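Local coordinates for protein eukaryotic Translation Initiation 4E (Schistosoma mansoni, PDB 3HXI) that binds the 7-methylguanosine cap of messenger RNA and probably recruits capped messages for translation, a step that 4E-binding proteins restrain, at residues Lys25-Asp28 with Trp29-Leu33; Asp44-Ser47 with Val48-His51; Arg56-Thr59 with Tyr60-Leu64; Gln168-Ser171 with Asp172-Gln176. One frame throughout, in Å; residues are numbered along the deposited sequence.

Overall arrangement
The four local contacts, each closed within a few residues of chain, are spread around one curved antiparallel sheet, and all are partly buried. Contact 1 lies in a loop and contact 3 where a loop enters strand 63-68; both touch the cap analogue, their nearest atoms about 6 Å apart: contact 1 gives an indole face, contact 3 a backbone carbonyl. Contact 4, at a strand-to-helix junction, works at second hand, through side chains that meet W75 and E76. Contact 2 belongs to helix 42-50, about 31 Å from contact 4 between centres; its chemistry is mainly apolar and its W46 meets the bound peptide. Side-chain-to-backbone hydrogen bonds mark contacts 1 and 4, whereas a backbone bond closes the turn of contact 3.

Contact 1: Lys25-Asp28 with Trp29-Leu33; sequences KALD and WDECL. With GTG (7-methyl-guanosine-5'-triphosphate-5'-guanosine), chain C.
E31 lies alongside D28, and its side chain can be followed atom by atom. Its CB passes 3.4 Å from the D28 carbonyl oxygen. CG then runs alongside D28 CB, and the extended chain beyond it delivers the carboxylate to the backbone of D28, where E31 OE1 accepts the D28 N-H at 2.9 Å (N-H...O 160°). The amide meets the anti side of the carboxylate, somewhat out of its plane. In return, D28 O receives weak bonds from the backbone N atoms of E31 and C32, so that the 3-10 turn 30-32 is tied to the residue that leads into it. The cost is that the carboxylates of D28 and E31 stack nearly parallel, 20° apart, with D28 OD2 3.9 Å from E31 OE1; such proximity may raise the proton affinity of one of them. D30, close by, is paired with K74.

This tight bend carries one side of the cap-binding slot of the eIF4E fold. W29 CG stands anti to its backbone N (chi1 -176°), which lays one face of the indole flat on the methylated base, with GTG C4A 3.4 Å above the ring. In this family a second tryptophan, here probably W75, completes the sandwich. The other guanine keeps to the turn itself: GTG N2B gives a weak bond to L27 O at 3.1 Å. C32 SG lies 3.8 Å from the same GTG N2B, and on its protein side it packs 3.9 Å from L27 CB.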
loop_
_atom_site.group_PDB
_atom_site.type_symbol
_atom_site.label_atom_id
_atom_site.label_comp_id
_atom_site.label_asym_id
_atom_site.label_seq_id
_atom_site.Cartn_x
_atom_site.Cartn_y
_atom_site.Cartn_z
ATOM N N LYS A 25 16.492 11.384 -14.717
ATOM C CA LYS A 25 17.695 10.812 -15.315
ATOM C C LYS A 25 18.888 10.892 -14.378
ATOM O O LYS A 25 19.088 11.897 -13.690
ATOM C CB LYS A 25 18.002 11.512 -16.627
ATOM N N ALA A 26 19.669 9.817 -14.328
ATOM C CA ALA A 26 20.914 9.808 -13.571
ATOM C C ALA A 26 20.713 9.870 -12.053
ATOM O O ALA A 26 21.606 10.294 -11.313
ATOM C CB ALA A 26 21.845 10.939 -14.047
ATOM N N LEU A 27 19.539 9.451 -11.585
ATOM C CA LEU A 27 19.360 9.219 -10.154
ATOM C C LEU A 27 19.183 7.724 -9.921
ATOM O O LEU A 27 18.554 7.043 -10.737
ATOM C CB LEU A 27 18.155 9.998 -9.612
ATOM C CG LEU A 27 18.260 11.523 -9.508
ATOM C CD1 LEU A 27 16.911 12.094 -9.105
ATOM C CD2 LEU A 27 19.343 11.941 -8.512
ATOM N N ASP A 28 19.749 7.212 -8.829
ATOM C CA ASP A 28 19.510 5.826 -8.429
ATOM C C ASP A 28 18.033 5.697 -8.064
ATOM O O ASP A 28 17.387 6.703 -7.735
ATOM C CB ASP A 28 20.386 5.437 -7.234
ATOM C CG ASP A 28 21.878 5.367 -7.588
ATOM O OD1 ASP A 28 22.226 5.307 -8.782
ATOM O OD2 ASP A 28 22.698 5.374 -6.665
ATOM N N TRP A 29 17.507 4.476 -8.122
ATOM C CA TRP A 29 16.096 4.239 -7.818
ATOM C C TRP A 29 15.674 4.874 -6.478
ATOM O O TRP A 29 14.673 5.593 -6.411
ATOM C CB TRP A 29 15.750 2.739 -7.858
ATOM C CG TRP A 29 14.268 2.485 -7.642
ATOM C CD1 TRP A 29 13.294 2.417 -8.601
ATOM C CD2 TRP A 29 13.611 2.277 -6.386
ATOM N NE1 TRP A 29 12.056 2.170 -8.007
ATOM C CE2 TRP A 29 12.231 2.093 -6.652
ATOM C CE3 TRP A 29 14.055 2.227 -5.060
ATOM C CZ2 TRP A 29 11.291 1.879 -5.628
ATOM C CZ3 TRP A 29 13.127 2.002 -4.048
ATOM C CH2 TRP A 29 11.757 1.831 -4.342
ATOM N N ASP A 30 16.438 4.624 -5.418
ATOM C CA ASP A 30 16.025 5.105 -4.097
ATOM C C ASP A 30 16.105 6.627 -3.965
ATOM O O ASP A 30 15.421 7.214 -3.135
ATOM C CB ASP A 30 16.794 4.391 -2.971
ATOM C CG ASP A 30 18.288 4.632 -3.018
ATOM O OD1 ASP A 30 18.814 5.101 -4.047
ATOM O OD2 ASP A 30 18.951 4.327 -2.002
ATOM N N GLU A 31 16.938 7.253 -4.794
ATOM C CA GLU A 31 17.095 8.709 -4.812
ATOM C C GLU A 31 15.904 9.404 -5.477
ATOM O O GLU A 31 15.754 10.623 -5.380
ATOM C CB GLU A 31 18.385 9.088 -5.541
ATOM C CG GLU A 31 19.630 8.572 -4.842
ATOM C CD GLU A 31 20.916 8.950 -5.535
ATOM O OE1 GLU A 31 20.998 8.873 -6.782
ATOM O OE2 GLU A 31 21.870 9.298 -4.806
ATOM N N CYS A 32 15.068 8.626 -6.160
ATOM C CA CYS A 32 13.875 9.168 -6.803
ATOM C C CYS A 32 12.698 9.244 -5.838
ATOM O O CYS A 32 11.666 9.834 -6.175
ATOM C CB CYS A 32 13.470 8.341 -8.026
ATOM S SG CYS A 32 14.650 8.343 -9.412
ATOM N N LEU A 33 12.875 8.658 -4.655
ATOM C CA LEU A 33 11.876 8.672 -3.588
ATOM C C LEU A 33 12.034 9.907 -2.728
ATOM O O LEU A 33 13.163 10.296 -2.381
ATOM C CB LEU A 33 12.035 7.451 -2.693
ATOM C CG LEU A 33 11.616 6.117 -3.283
ATOM C CD1 LEU A 33 12.204 4.981 -2.448
ATOM C CD2 LEU A 33 10.093 6.002 -3.381
HETATM P PA GTG C . 8.588 -1.130 -10.877
HETATM O O1A GTG C . 8.417 0.354 -11.057
HETATM O O2A GTG C . 7.912 -1.881 -9.750
HETATM O O3A GTG C . 8.290 -1.951 -12.224
HETATM P PB GTG C . 7.593 -1.473 -13.572
HETATM O O1B GTG C . 6.246 -0.850 -13.304
HETATM O O2B GTG C . 7.694 -2.667 -14.517
HETATM O O3B GTG C . 8.660 -0.386 -14.086
HETATM N N9A GTG C . 13.028 -1.082 -7.877
HETATM C C8A GTG C . 11.736 -1.179 -7.546
HETATM N N7A GTG C . 11.642 -1.311 -6.203
HETATM C C7X GTG C . 10.353 -1.441 -5.479
HETATM C C5A GTG C . 12.883 -1.296 -5.712
HETATM C C6A GTG C . 13.361 -1.400 -4.400
HETATM O O6A GTG C . 12.609 -1.531 -3.407
HETATM N N1A GTG C . 14.705 -1.373 -4.214
HETATM C C2A GTG C . 15.546 -1.222 -5.286
HETATM N N2A GTG C . 16.882 -1.185 -5.127
HETATM N N3A GTG C . 15.077 -1.118 -6.549
HETATM C C4A GTG C . 13.750 -1.147 -6.765
HETATM O O5D GTG C . 10.141 -1.368 -10.677
HETATM C C5D GTG C . 11.044 -0.916 -11.680
HETATM C C4D GTG C . 12.464 -1.138 -11.209
HETATM O O4D GTG C . 12.713 -0.280 -10.105
HETATM C C3D GTG C . 12.733 -2.540 -10.699
HETATM O O3D GTG C . 12.999 -3.441 -11.772
HETATM C C2D GTG C . 13.928 -2.309 -9.806
HETATM O O2D GTG C . 15.122 -2.240 -10.600
HETATM C C1D GTG C . 13.628 -0.932 -9.225
HETATM P PG GTG C . 8.493 0.635 -15.316
HETATM O O1G GTG C . 7.068 0.870 -15.701
HETATM O O2G GTG C . 9.506 0.255 -16.382
HETATM O O5E GTG C . 9.049 1.968 -14.610
HETATM C C5E GTG C . 8.261 2.644 -13.632
HETATM C C4E GTG C . 8.960 3.915 -13.197
HETATM O O4E GTG C . 10.193 3.567 -12.561
HETATM C C3E GTG C . 9.337 4.814 -14.361
HETATM O O3E GTG C . 9.365 6.160 -13.858
HETATM C C2E GTG C . 10.762 4.409 -14.707
HETATM O O2E GTG C . 11.506 5.461 -15.344
HETATM C C1E GTG C . 11.298 4.103 -13.315
HETATM N N9B GTG C . 12.391 3.116 -13.208
HETATM C C8B GTG C . 12.065 1.799 -13.701
HETATM N N7B GTG C . 13.300 1.080 -13.407
HETATM C C5B GTG C . 14.161 1.940 -12.783
HETATM C C6B GTG C . 15.526 1.792 -12.249
HETATM O O6B GTG C . 16.078 0.663 -12.348
HETATM N N1B GTG C . 16.121 2.887 -11.695
HETATM C C2B GTG C . 15.478 4.103 -11.610
HETATM N N2B GTG C . 16.080 5.180 -11.047
HETATM N N3B GTG C . 14.222 4.301 -12.079
HETATM C C4B GTG C . 13.552 3.274 -12.641
#

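Contact 2: Asp44-Ser47 with Val48-His51; sequences DFWS and VLTH
With CG anti to the backbone N in F45 (chi1 165°) but beside it in W46 (chi1 -73°), the two neighbouring rings are brought together, and L49 reaches into the angle between them. L49, with CG also beside its own N and the chain extended beyond, sends a single methyl up into the meeting place of the two rings. L49 CD1 touches F45 CZ at 3.6 Å and W46 CZ3 at 3.7 Å, approaching both obliquely. The rings also meet directly, F45 CE2 standing 3.4 Å above the centre of one face of the W46 indole. Each ring is therefore braced by the other and by the methyl one turn later.

The setting is helix 42-50, packed on the convex back of the eIF4E sheet, where 4E-BP and its relatives bind. F45 packs on L104 and I108 of helix 96-108, and W46 NE1 is hydrogen-bonded to the backbone of the bound peptide, so the indole held by F45 and L49 belongs to that peptide's docking surface.

Backbone bonds keep the spacing of the side chains: V48 N to D44 O at 3.0 Å, and a weaker one from L49 N to F45 O. Near the helix end, W46 O is gripped twice by one residue. T50 N reaches it at 3.0 Å and T50 OG1 at 3.1 Å, from opposite faces of the carbonyl plane, the hydroxyl well above that plane and giving its proton to the carbonyl.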
loop_
_atom_site.group_PDB
_atom_site.type_symbol
_atom_site.label_atom_id
_atom_site.label_comp_id
_atom_site.label_asym_id
_atom_site.label_seq_id
_atom_site.Cartn_x
_atom_site.Cartn_y
_atom_site.Cartn_z
ATOM N N ASP A 44 -4.554 14.103 10.247
ATOM C CA ASP A 44 -3.371 14.358 9.437
ATOM C C ASP A 44 -3.289 13.390 8.254
ATOM O O ASP A 44 -2.781 13.757 7.204
ATOM C CB ASP A 44 -2.109 14.285 10.296
ATOM C CG ASP A 44 -1.893 15.542 11.118
ATOM O OD1 ASP A 44 -2.604 16.534 10.879
ATOM O OD2 ASP A 44 -0.992 15.538 11.982
ATOM N N PHE A 45 -3.782 12.170 8.431
ATOM C CA PHE A 45 -3.967 11.242 7.300
ATOM C C PHE A 45 -4.769 11.898 6.155
ATOM O O PHE A 45 -4.308 11.970 5.003
ATOM C CB PHE A 45 -4.693 9.970 7.766
ATOM C CG PHE A 45 -5.243 9.148 6.638
ATOM C CD1 PHE A 45 -4.391 8.604 5.680
ATOM C CD2 PHE A 45 -6.617 8.955 6.509
ATOM C CE1 PHE A 45 -4.891 7.850 4.619
ATOM C CE2 PHE A 45 -7.136 8.192 5.452
ATOM C CZ PHE A 45 -6.269 7.642 4.506
ATOM N N TRP A 46 -5.968 12.384 6.471
ATOM C CA TRP A 46 -6.805 13.012 5.459
ATOM C C TRP A 46 -6.185 14.291 4.875
ATOM O O TRP A 46 -6.387 14.584 3.696
ATOM C CB TRP A 46 -8.219 13.282 5.974
ATOM C CG TRP A 46 -9.098 12.047 6.127
ATOM C CD1 TRP A 46 -9.779 11.654 7.251
ATOM C CD2 TRP A 46 -9.402 11.074 5.121
ATOM N NE1 TRP A 46 -10.474 10.488 7.008
ATOM C CE2 TRP A 46 -10.271 10.119 5.705
ATOM C CE3 TRP A 46 -9.019 10.907 3.781
ATOM C CZ2 TRP A 46 -10.770 9.021 4.989
ATOM C CZ3 TRP A 46 -9.524 9.810 3.066
ATOM C CH2 TRP A 46 -10.375 8.878 3.680
ATOM N N SER A 47 -5.452 15.049 5.694
ATOM C CA SER A 47 -4.804 16.278 5.220
ATOM C C SER A 47 -3.710 15.990 4.186
ATOM O O SER A 47 -3.561 16.731 3.204
ATOM C CB SER A 47 -4.252 17.101 6.387
ATOM O OG SER A 47 -5.302 17.764 7.075
ATOM N N VAL A 48 -2.950 14.926 4.400
ATOM C CA VAL A 48 -1.974 14.464 3.411
ATOM C C VAL A 48 -2.654 14.207 2.063
ATOM O O VAL A 48 -2.176 14.673 1.026
ATOM C CB VAL A 48 -1.255 13.164 3.850
ATOM C CG1 VAL A 48 -0.183 12.776 2.822
ATOM C CG2 VAL A 48 -0.638 13.318 5.250
ATOM N N LEU A 49 -3.760 13.454 2.073
ATOM C CA LEU A 49 -4.433 13.101 0.823
ATOM C C LEU A 49 -5.016 14.346 0.130
ATOM O O LEU A 49 -4.931 14.470 -1.094
ATOM C CB LEU A 49 -5.496 12.018 1.030
ATOM C CG LEU A 49 -4.975 10.605 1.352
ATOM C CD1 LEU A 49 -6.161 9.636 1.470
ATOM C CD2 LEU A 49 -3.985 10.091 0.317
ATOM N N THR A 50 -5.556 15.276 0.924
ATOM C CA THR A 50 -6.115 16.533 0.390
ATOM C C THR A 50 -5.056 17.493 -0.195
ATOM O O THR A 50 -5.393 18.419 -0.951
ATOM C CB THR A 50 -6.950 17.276 1.466
ATOM O OG1 THR A 50 -8.037 16.445 1.878
ATOM C CG2 THR A 50 -7.528 18.587 0.920
ATOM N N HIS A 51 -3.793 17.283 0.159
ATOM C CA HIS A 51 -2.719 18.192 -0.242
ATOM C C HIS A 51 -1.682 17.567 -1.171
ATOM O O HIS A 51 -0.609 18.134 -1.392
ATOM C CB HIS A 51 -2.028 18.750 0.998
ATOM C CG HIS A 51 -2.925 19.594 1.848
ATOM N ND1 HIS A 51 -2.815 19.647 3.221
ATOM C CD2 HIS A 51 -3.957 20.408 1.520
ATOM C CE1 HIS A 51 -3.732 20.469 3.702
ATOM N NE2 HIS A 51 -4.442 20.940 2.693
#

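Contact 3: Arg56-Thr59 with Tyr60-Leu64. With GTG (7-methyl-guanosine-5'-triphosphate-5'-guanosine), chain C.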
loop_
_atom_site.group_PDB
_atom_site.type_symbol
_atom_site.label_atom_id
_atom_site.label_comp_id
_atom_site.label_asym_id
_atom_site.label_seq_id
_atom_site.Cartn_x
_atom_site.Cartn_y
_atom_site.Cartn_z
ATOM N N ARG A 56 -6.098 9.526 -9.722
ATOM C CA ARG A 56 -6.629 9.646 -11.078
ATOM C C ARG A 56 -5.954 10.755 -11.881
ATOM O O ARG A 56 -6.032 10.761 -13.108
ATOM C CB ARG A 56 -8.151 9.800 -11.059
ATOM N N GLU A 57 -5.253 11.657 -11.193
ATOM C CA GLU A 57 -4.582 12.802 -11.846
ATOM C C GLU A 57 -3.081 12.594 -12.105
ATOM O O GLU A 57 -2.482 13.324 -12.916
ATOM C CB GLU A 57 -4.809 14.077 -11.024
ATOM N N ILE A 58 -2.479 11.610 -11.428
ATOM C CA ILE A 58 -1.028 11.380 -11.473
ATOM C C ILE A 58 -0.547 10.987 -12.854
ATOM O O ILE A 58 -1.242 10.272 -13.581
ATOM C CB ILE A 58 -0.560 10.278 -10.479
ATOM C CG1 ILE A 58 -1.160 10.495 -9.099
ATOM C CG2 ILE A 58 0.967 10.282 -10.322
ATOM C CD1 ILE A 58 -0.760 9.425 -8.112
ATOM N N THR A 59 0.650 11.456 -13.199
ATOM C CA THR A 59 1.285 11.139 -14.470
ATOM C C THR A 59 1.898 9.724 -14.412
ATOM O O THR A 59 2.384 9.293 -13.357
ATOM C CB THR A 59 2.364 12.201 -14.830
ATOM O OG1 THR A 59 3.415 12.183 -13.858
ATOM C CG2 THR A 59 1.761 13.601 -14.854
ATOM N N TYR A 60 1.869 9.006 -15.531
ATOM C CA TYR A 60 2.372 7.631 -15.562
ATOM C C TYR A 60 3.811 7.528 -15.058
ATOM O O TYR A 60 4.647 8.395 -15.354
ATOM C CB TYR A 60 2.285 7.035 -16.959
ATOM C CG TYR A 60 0.880 6.807 -17.469
ATOM C CD1 TYR A 60 -0.047 6.059 -16.739
ATOM C CD2 TYR A 60 0.487 7.315 -18.702
ATOM C CE1 TYR A 60 -1.343 5.841 -17.225
ATOM C CE2 TYR A 60 -0.793 7.100 -19.193
ATOM C CZ TYR A 60 -1.700 6.362 -18.459
ATOM O OH TYR A 60 -2.970 6.157 -18.967
ATOM N N GLY A 61 4.080 6.480 -14.284
ATOM C CA GLY A 61 5.420 6.207 -13.764
ATOM C C GLY A 61 5.803 6.972 -12.507
ATOM O O GLY A 61 6.919 6.779 -11.993
ATOM N N LYS A 62 4.914 7.857 -12.032
ATOM C CA LYS A 62 5.089 8.583 -10.758
ATOM C C LYS A 62 4.268 7.848 -9.713
ATOM O O LYS A 62 3.065 7.696 -9.881
ATOM C CB LYS A 62 4.616 10.030 -10.858
ATOM C CG LYS A 62 4.515 10.757 -9.487
ATOM C CD LYS A 62 4.258 12.262 -9.646
ATOM C CE LYS A 62 3.543 12.837 -8.419
ATOM N NZ LYS A 62 3.647 14.332 -8.369
ATOM N N ASP A 63 4.915 7.367 -8.663
ATOM C CA ASP A 63 4.276 6.411 -7.774
ATOM C C ASP A 63 4.090 6.992 -6.372
ATOM O O ASP A 63 4.799 7.916 -5.983
ATOM C CB ASP A 63 5.093 5.106 -7.711
ATOM C CG ASP A 63 5.236 4.415 -9.074
ATOM O OD1 ASP A 63 4.518 4.785 -10.004
ATOM O OD2 ASP A 63 6.069 3.481 -9.216
ATOM N N LEU A 64 3.139 6.430 -5.630
ATOM C CA LEU A 64 2.843 6.818 -4.258
ATOM C C LEU A 64 3.126 5.624 -3.345
ATOM O O LEU A 64 2.696 4.498 -3.635
ATOM C CB LEU A 64 1.373 7.206 -4.121
ATOM C CG LEU A 64 0.807 8.197 -5.140
ATOM C CD1 LEU A 64 -0.723 8.334 -4.947
ATOM C CD2 LEU A 64 1.520 9.541 -5.012
HETATM P PA GTG C . 8.588 -1.130 -10.877
HETATM O O1A GTG C . 8.417 0.354 -11.057
HETATM O O2A GTG C . 7.912 -1.881 -9.750
HETATM O O3A GTG C . 8.290 -1.951 -12.224
HETATM P PB GTG C . 7.593 -1.473 -13.572
HETATM O O1B GTG C . 6.246 -0.850 -13.304
HETATM O O2B GTG C . 7.694 -2.667 -14.517
HETATM O O3B GTG C . 8.660 -0.386 -14.086
HETATM N N9A GTG C . 13.028 -1.082 -7.877
HETATM C C8A GTG C . 11.736 -1.179 -7.546
HETATM N N7A GTG C . 11.642 -1.311 -6.203
HETATM C C7X GTG C . 10.353 -1.441 -5.479
HETATM C C5A GTG C . 12.883 -1.296 -5.712
HETATM C C6A GTG C . 13.361 -1.400 -4.400
HETATM O O6A GTG C . 12.609 -1.531 -3.407
HETATM N N1A GTG C . 14.705 -1.373 -4.214
HETATM C C2A GTG C . 15.546 -1.222 -5.286
HETATM N N2A GTG C . 16.882 -1.185 -5.127
HETATM N N3A GTG C . 15.077 -1.118 -6.549
HETATM C C4A GTG C . 13.750 -1.147 -6.765
HETATM O O5D GTG C . 10.141 -1.368 -10.677
HETATM C C5D GTG C . 11.044 -0.916 -11.680
HETATM C C4D GTG C . 12.464 -1.138 -11.209
HETATM O O4D GTG C . 12.713 -0.280 -10.105
HETATM C C3D GTG C . 12.733 -2.540 -10.699
HETATM O O3D GTG C . 12.999 -3.441 -11.772
HETATM C C2D GTG C . 13.928 -2.309 -9.806
HETATM O O2D GTG C . 15.122 -2.240 -10.600
HETATM C C1D GTG C . 13.628 -0.932 -9.225
HETATM P PG GTG C . 8.493 0.635 -15.316
HETATM O O1G GTG C . 7.068 0.870 -15.701
HETATM O O2G GTG C . 9.506 0.255 -16.382
HETATM O O5E GTG C . 9.049 1.968 -14.610
HETATM C C5E GTG C . 8.261 2.644 -13.632
HETATM C C4E GTG C . 8.960 3.915 -13.197
HETATM O O4E GTG C . 10.193 3.567 -12.561
HETATM C C3E GTG C . 9.337 4.814 -14.361
HETATM O O3E GTG C . 9.365 6.160 -13.858
HETATM C C2E GTG C . 10.762 4.409 -14.707
HETATM O O2E GTG C . 11.506 5.461 -15.344
HETATM C C1E GTG C . 11.298 4.103 -13.315
HETATM N N9B GTG C . 12.391 3.116 -13.208
HETATM C C8B GTG C . 12.065 1.799 -13.701
HETATM N N7B GTG C . 13.300 1.080 -13.407
HETATM C C5B GTG C . 14.161 1.940 -12.783
HETATM C C6B GTG C . 15.526 1.792 -12.249
HETATM O O6B GTG C . 16.078 0.663 -12.348
HETATM N N1B GTG C . 16.121 2.887 -11.695
HETATM C C2B GTG C . 15.478 4.103 -11.610
HETATM N N2B GTG C . 16.080 5.180 -11.047
HETATM N N3B GTG C . 14.222 4.301 -12.079
HETATM C C4B GTG C . 13.552 3.274 -12.641
#
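T59 and K62 close a type II beta turn, K62 N bonding to T59 O at 3.2 Å (N-H...O 155°). Within the turn, G61 O accepts a hydrogen bond at 3.1 Å from the hydroxyl GTG O3E on the ribose of the second, unmethylated guanosine. G61 takes a positive phi of 83°, as the third residue of such a turn commonly does.

Beneath the turn, I58 serves two neighbours with two branches. Its CG2 lies 3.4 Å from K62 O and 3.7 Å from K62 CG, the extended lysine chain passing it at about a right angle. The other branch ends in I58 CD1, which meets L64 CD1 tip to tip at 3.3 Å, tighter than usual van der Waals contact. F126 of strand 121-127 packs on both I58 and L64.

Farther out, D63 forms a salt bridge with R129 and is hydrogen-bonded to Q127. Both of these residues bind the ligand, consistent with a second-shell role for D63 where the loop becomes strand 63-68.

Two consequences follow. K62 O is buried without a polar partner, an energetic price paid beside the I58 methyl. The ribose of the second guanosine, by contrast, is met by a main-chain oxygen, which makes that bond depend on the shape of the turn more than on any side chain.

Contact 4: Gln168-Ser171 with Asp172-Gln176; sequences QPVS and DQRSQ
Q173 and Q168 meet by amide against carbonyl. The Q173 chain runs extended beyond CG and turns back along the start of its helix, and Q173 NE2 gives a hydrogen bond to Q168 O at 3.0 Å (N-H...O 157°). The oxygen lies close to the plane of the Q173 amide, while the donor is tilted from the plane of the carbonyl. Q173 OE1, at the other end of the same amide, takes the indole N-H of W75, so both ends of the group are held and its rotation is fixed.

R174 crosses V170 obliquely. Its CG lies 3.2 Å from V170 O and 4.0 Å from V170 CG1, and R174 NE passes the same methyl at 3.9 Å before the guanidinium ends in a salt bridge with E76. P169 and D172, by contrast, lie side by side and point the same way, D172 OD2 standing 3.3 Å from P169 CD.

The backbone repeats the V170-R174 pair: R174 N reaches V170 O nearly straight at 2.8 Å. Next to it Q173 N bonds to P169 O at 3.1 Å, with P169 in the N-cap position.

Together these bonds turn the end of strand 166-169 directly into helix 170-175, beside the cap slot of the eIF4E fold. W75 and E76, which Q173 and R174 bond, both hydrogen-bond the cap analogue, consistent with this strand-to-helix junction forming a second shell to the cap-binding site.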
loop_
_atom_site.group_PDB
_atom_site.type_symbol
_atom_site.label_atom_id
_atom_site.label_comp_id
_atom_site.label_asym_id
_atom_site.label_seq_id
_atom_site.Cartn_x
_atom_site.Cartn_y
_atom_site.Cartn_z
ATOM N N GLN A 168 3.644 -12.010 -4.193
ATOM C CA GLN A 168 4.963 -12.127 -4.818
ATOM C C GLN A 168 6.022 -11.772 -3.801
ATOM O O GLN A 168 6.116 -10.618 -3.375
ATOM C CB GLN A 168 5.076 -11.193 -6.033
ATOM C CG GLN A 168 3.961 -11.387 -7.007
ATOM C CD GLN A 168 3.957 -10.367 -8.120
ATOM O OE1 GLN A 168 4.535 -9.272 -7.999
ATOM N NE2 GLN A 168 3.308 -10.726 -9.229
ATOM N N PRO A 169 6.826 -12.774 -3.398
ATOM C CA PRO A 169 7.930 -12.524 -2.506
ATOM C C PRO A 169 8.898 -11.551 -3.148
ATOM O O PRO A 169 8.974 -11.470 -4.388
ATOM C CB PRO A 169 8.585 -13.909 -2.359
ATOM C CG PRO A 169 7.492 -14.875 -2.668
ATOM C CD PRO A 169 6.749 -14.189 -3.789
ATOM N N VAL A 170 9.610 -10.807 -2.308
ATOM C CA VAL A 170 10.642 -9.863 -2.758
ATOM C C VAL A 170 11.636 -10.499 -3.747
ATOM O O VAL A 170 11.991 -9.905 -4.754
ATOM C CB VAL A 170 11.374 -9.202 -1.548
ATOM C CG1 VAL A 170 12.556 -8.380 -2.022
ATOM C CG2 VAL A 170 10.406 -8.303 -0.780
ATOM N N SER A 171 12.061 -11.728 -3.481
ATOM C CA SER A 171 12.992 -12.405 -4.399
ATOM C C SER A 171 12.456 -12.418 -5.847
ATOM O O SER A 171 13.186 -12.093 -6.805
ATOM C CB SER A 171 13.318 -13.814 -3.887
ATOM O OG SER A 171 12.143 -14.587 -3.698
ATOM N N ASP A 172 11.170 -12.735 -5.995
ATOM C CA ASP A 172 10.515 -12.725 -7.305
ATOM C C ASP A 172 10.382 -11.321 -7.889
ATOM O O ASP A 172 10.476 -11.148 -9.106
ATOM C CB ASP A 172 9.136 -13.399 -7.237
ATOM C CG ASP A 172 9.217 -14.879 -6.876
ATOM O OD1 ASP A 172 10.299 -15.493 -7.003
ATOM O OD2 ASP A 172 8.198 -15.433 -6.435
ATOM N N GLN A 173 10.142 -10.327 -7.029
ATOM C CA GLN A 173 10.078 -8.926 -7.458
ATOM C C GLN A 173 11.435 -8.463 -7.996
ATOM O O GLN A 173 11.510 -7.835 -9.046
ATOM C CB GLN A 173 9.639 -8.013 -6.306
ATOM C CG GLN A 173 8.204 -8.220 -5.820
ATOM C CD GLN A 173 7.858 -7.324 -4.638
ATOM O OE1 GLN A 173 8.080 -6.129 -4.677
ATOM N NE2 GLN A 173 7.336 -7.910 -3.582
ATOM N N ARG A 174 12.502 -8.789 -7.274
ATOM C CA ARG A 174 13.862 -8.432 -7.679
ATOM C C ARG A 174 14.199 -8.937 -9.073
ATOM O O ARG A 174 14.815 -8.222 -9.879
ATOM C CB ARG A 174 14.884 -8.997 -6.694
ATOM C CG ARG A 174 14.790 -8.421 -5.289
ATOM C CD ARG A 174 15.957 -8.913 -4.434
ATOM N NE ARG A 174 16.254 -7.998 -3.337
ATOM C CZ ARG A 174 16.813 -6.801 -3.495
ATOM N NH1 ARG A 174 17.133 -6.364 -4.707
ATOM N NH2 ARG A 174 17.054 -6.037 -2.442
ATOM N N SER A 175 13.765 -10.160 -9.363
ATOM C CA SER A 175 14.181 -10.864 -10.568
ATOM C C SER A 175 13.239 -10.621 -11.750
ATOM O O SER A 175 13.524 -11.051 -12.866
ATOM C CB SER A 175 14.315 -12.354 -10.266
ATOM O OG SER A 175 13.033 -12.947 -10.110
ATOM N N GLN A 176 12.141 -9.904 -11.502
ATOM C CA GLN A 176 11.150 -9.575 -12.531
ATOM C C GLN A 176 11.692 -8.581 -13.559
ATOM O O GLN A 176 12.308 -7.584 -13.199
ATOM C CB GLN A 176 9.894 -8.997 -11.881
ATOM C CG GLN A 176 8.640 -9.133 -12.709
ATOM C CD GLN A 176 7.396 -9.192 -11.849
ATOM O OE1 GLN A 176 7.296 -8.505 -10.820
ATOM N NE2 GLN A 176 6.433 -10.023 -12.257
#